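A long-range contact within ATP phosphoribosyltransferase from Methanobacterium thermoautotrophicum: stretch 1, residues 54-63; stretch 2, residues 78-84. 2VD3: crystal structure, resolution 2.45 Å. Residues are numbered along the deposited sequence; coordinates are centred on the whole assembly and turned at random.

Stretch 1 (54-63) AADIPEFVAD
Stretch 2, residues 78-84: ERGSDVE

The later part of stretch 1, through Asp 63, is helical; 54-56 already have helical phi/psi. The helix bonds include Val 61 N to Ile 57 O (3.0 Å), Ala 62 N to Pro 58 O (2.8 Å) and Asp 63 N to Glu 59 O (2.9 Å). Stretch 2 begins at the end of an earlier helix, turns at Gly 80 (phi/psi 60/28) and continues extended, from Ser 81 (-64/148) through Asp 82 (-90/95) to Val 83 (-139/154). It crosses the helix rather than running along it: Pro 58 CA lies 5.7 Å from Ser 81 CA, and Ala 62 CA 5.1 Å from Asp 82 CA.

The charged contacts gather around Arg 79 (chi1 to chi3 m, m, t; chi4 157°). The CA-to-CB bond of Arg 79 points toward stretch 1. Arg 79 NH1 forms a salt bridge with Asp 56 OD2 at 2.8 Å. Asp 56 has chi1 m; its CA-to-CB bond points away, but its carboxylate comes back nearer. Ala 55 O accepts from Arg 79 NE at 3.0 Å and from Arg 79 NH1 at 3.2 Å. Ala 55 O and Asp 56 OD2 both lie at the guanidinium edge, near its plane. Glu 59 CG covers one face, 3.3 Å from Arg 79 NH2.

Ser 81 OG (chi1 m) donates to Glu 59 OE2, a short hydrogen bond of 2.5 Å. Glu 59 reaches it with chi1 and chi2 m and chi3 -89°.

The apolar contacts centre on Val 83 (chi1 m). Val 83 CG1 lies 3.9 Å from Val 61 CG1 (Val 61 chi1 t) and 3.9 Å from Ala 62 CB. These methyl groups meet at van der Waals distance, keeping apolar surface away from water. The CA-to-CB bond of Ala 62 points toward stretch 2. Ala 62 CA makes a CA-H...O contact with Asp 82 O at 3.5 Å.

One water donates to Ala 62 O (2.8 Å) and Asp 82 OD1 (3.0 Å), bridging the stretches.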

# COMPACT_ATOMS: atom_id res chain seq x y z
N ALA A 54 -4.65 -19.37 3.58
CA ALA A 54 -3.98 -20.57 4.07
C ALA A 54 -4.70 -21.32 5.19
O ALA A 54 -4.62 -22.54 5.26
CB ALA A 54 -2.54 -20.23 4.50
N ALA A 55 -5.40 -20.60 6.07
CA ALA A 55 -6.09 -21.24 7.18
C ALA A 55 -7.38 -21.92 6.75
O ALA A 55 -7.93 -22.75 7.48
CB ALA A 55 -6.34 -20.24 8.31
N ASP A 56 -7.87 -21.58 5.56
CA ASP A 56 -9.11 -22.13 5.02
C ASP A 56 -8.86 -23.35 4.14
O ASP A 56 -9.77 -24.13 3.86
CB ASP A 56 -9.84 -21.07 4.19
CG ASP A 56 -10.45 -19.97 5.04
OD1 ASP A 56 -10.52 -18.84 4.55
OD2 ASP A 56 -10.87 -20.24 6.19
N ILE A 57 -7.62 -23.53 3.69
CA ILE A 57 -7.29 -24.64 2.81
C ILE A 57 -7.55 -26.05 3.40
O ILE A 57 -8.05 -26.93 2.69
CB ILE A 57 -5.86 -24.50 2.24
CG1 ILE A 57 -5.77 -23.22 1.39
CG2 ILE A 57 -5.48 -25.73 1.45
CD1 ILE A 57 -4.45 -22.97 0.67
N PRO A 58 -7.20 -26.30 4.68
CA PRO A 58 -7.58 -27.61 5.20
C PRO A 58 -9.07 -27.96 5.00
O PRO A 58 -9.38 -29.02 4.46
CB PRO A 58 -7.22 -27.49 6.69
CG PRO A 58 -6.10 -26.55 6.70
CD PRO A 58 -6.45 -25.51 5.67
N GLU A 59 -9.97 -27.05 5.37
CA GLU A 59 -11.41 -27.24 5.19
C GLU A 59 -11.87 -27.35 3.73
O GLU A 59 -12.66 -28.24 3.41
CB GLU A 59 -12.21 -26.17 5.94
CG GLU A 59 -12.20 -26.36 7.46
CD GLU A 59 -12.80 -27.69 7.90
OE1 GLU A 59 -14.03 -27.74 8.13
OE2 GLU A 59 -12.05 -28.67 8.04
N PHE A 60 -11.39 -26.46 2.86
CA PHE A 60 -11.73 -26.54 1.43
C PHE A 60 -11.39 -27.90 0.85
O PHE A 60 -12.14 -28.45 0.02
CB PHE A 60 -11.03 -25.45 0.61
CG PHE A 60 -11.50 -24.04 0.89
CD1 PHE A 60 -12.70 -23.80 1.57
CD2 PHE A 60 -10.74 -22.94 0.46
CE1 PHE A 60 -13.12 -22.48 1.82
CE2 PHE A 60 -11.17 -21.64 0.70
CZ PHE A 60 -12.35 -21.41 1.38
N VAL A 61 -10.26 -28.45 1.29
CA VAL A 61 -9.81 -29.76 0.84
C VAL A 61 -10.59 -30.88 1.53
O VAL A 61 -10.94 -31.87 0.89
CB VAL A 61 -8.28 -29.93 1.02
CG1 VAL A 61 -7.82 -31.34 0.64
CG2 VAL A 61 -7.52 -28.88 0.18
N ALA A 62 -10.89 -30.71 2.81
CA ALA A 62 -11.66 -31.73 3.55
C ALA A 62 -13.05 -31.91 2.95
O ALA A 62 -13.56 -33.02 2.85
CB ALA A 62 -11.75 -31.39 5.03
N ASP A 63 -13.64 -30.79 2.53
CA ASP A 63 -15.02 -30.75 2.06
C ASP A 63 -15.17 -31.07 0.58
O ASP A 63 -16.22 -31.52 0.15
CB ASP A 63 -15.65 -29.40 2.38
CG ASP A 63 -15.97 -29.24 3.86
OD1 ASP A 63 -16.40 -30.25 4.51
OD2 ASP A 63 -15.79 -28.12 4.39
N GLU A 78 -4.51 -27.59 13.49
CA GLU A 78 -5.38 -26.69 14.27
C GLU A 78 -6.86 -26.88 13.93
O GLU A 78 -7.70 -26.99 14.83
CB GLU A 78 -4.96 -25.23 14.09
CG GLU A 78 -5.79 -24.23 14.91
CD GLU A 78 -5.53 -24.31 16.41
OE1 GLU A 78 -4.50 -24.89 16.83
OE2 GLU A 78 -6.36 -23.77 17.18
N ARG A 79 -7.16 -26.92 12.64
CA ARG A 79 -8.52 -27.18 12.18
C ARG A 79 -8.98 -28.60 12.44
O ARG A 79 -10.18 -28.86 12.48
CB ARG A 79 -8.61 -26.93 10.68
CG ARG A 79 -8.53 -25.49 10.31
CD ARG A 79 -9.88 -24.84 10.43
NE ARG A 79 -9.95 -23.73 9.50
CZ ARG A 79 -11.06 -23.20 9.01
NH1 ARG A 79 -10.98 -22.18 8.17
NH2 ARG A 79 -12.25 -23.69 9.36
N GLY A 80 -8.03 -29.52 12.57
CA GLY A 80 -8.36 -30.93 12.70
C GLY A 80 -9.13 -31.47 11.50
O GLY A 80 -9.88 -32.42 11.63
N SER A 81 -8.91 -30.85 10.34
CA SER A 81 -9.62 -31.19 9.10
C SER A 81 -9.34 -32.61 8.64
O SER A 81 -8.23 -33.12 8.85
CB SER A 81 -9.23 -30.21 7.99
OG SER A 81 -9.57 -28.87 8.34
N ASP A 82 -10.32 -33.24 8.00
CA ASP A 82 -10.16 -34.61 7.52
C ASP A 82 -9.61 -34.62 6.10
O ASP A 82 -10.36 -34.53 5.12
CB ASP A 82 -11.48 -35.37 7.64
CG ASP A 82 -11.46 -36.71 6.91
OD1 ASP A 82 -12.51 -37.09 6.38
OD2 ASP A 82 -10.40 -37.36 6.87
N VAL A 83 -8.29 -34.75 6.01
CA VAL A 83 -7.56 -34.68 4.74
C VAL A 83 -6.44 -35.73 4.67
O VAL A 83 -5.94 -36.16 5.71
CB VAL A 83 -6.93 -33.29 4.53
CG1 VAL A 83 -8.02 -32.23 4.40
CG2 VAL A 83 -5.98 -32.95 5.70
N GLU A 84 -6.07 -36.14 3.46
CA GLU A 84 -4.90 -37.00 3.24
C GLU A 84 -3.65 -36.15 2.97
O GLU A 84 -3.67 -35.33 2.07
CB GLU A 84 -5.12 -37.94 2.04
CG GLU A 84 -6.43 -38.72 2.05
CD GLU A 84 -6.61 -39.58 3.30
OE1 GLU A 84 -7.74 -39.66 3.79
OE2 GLU A 84 -5.62 -40.14 3.80
O HOH W 1 -13.92 -35.19 4.51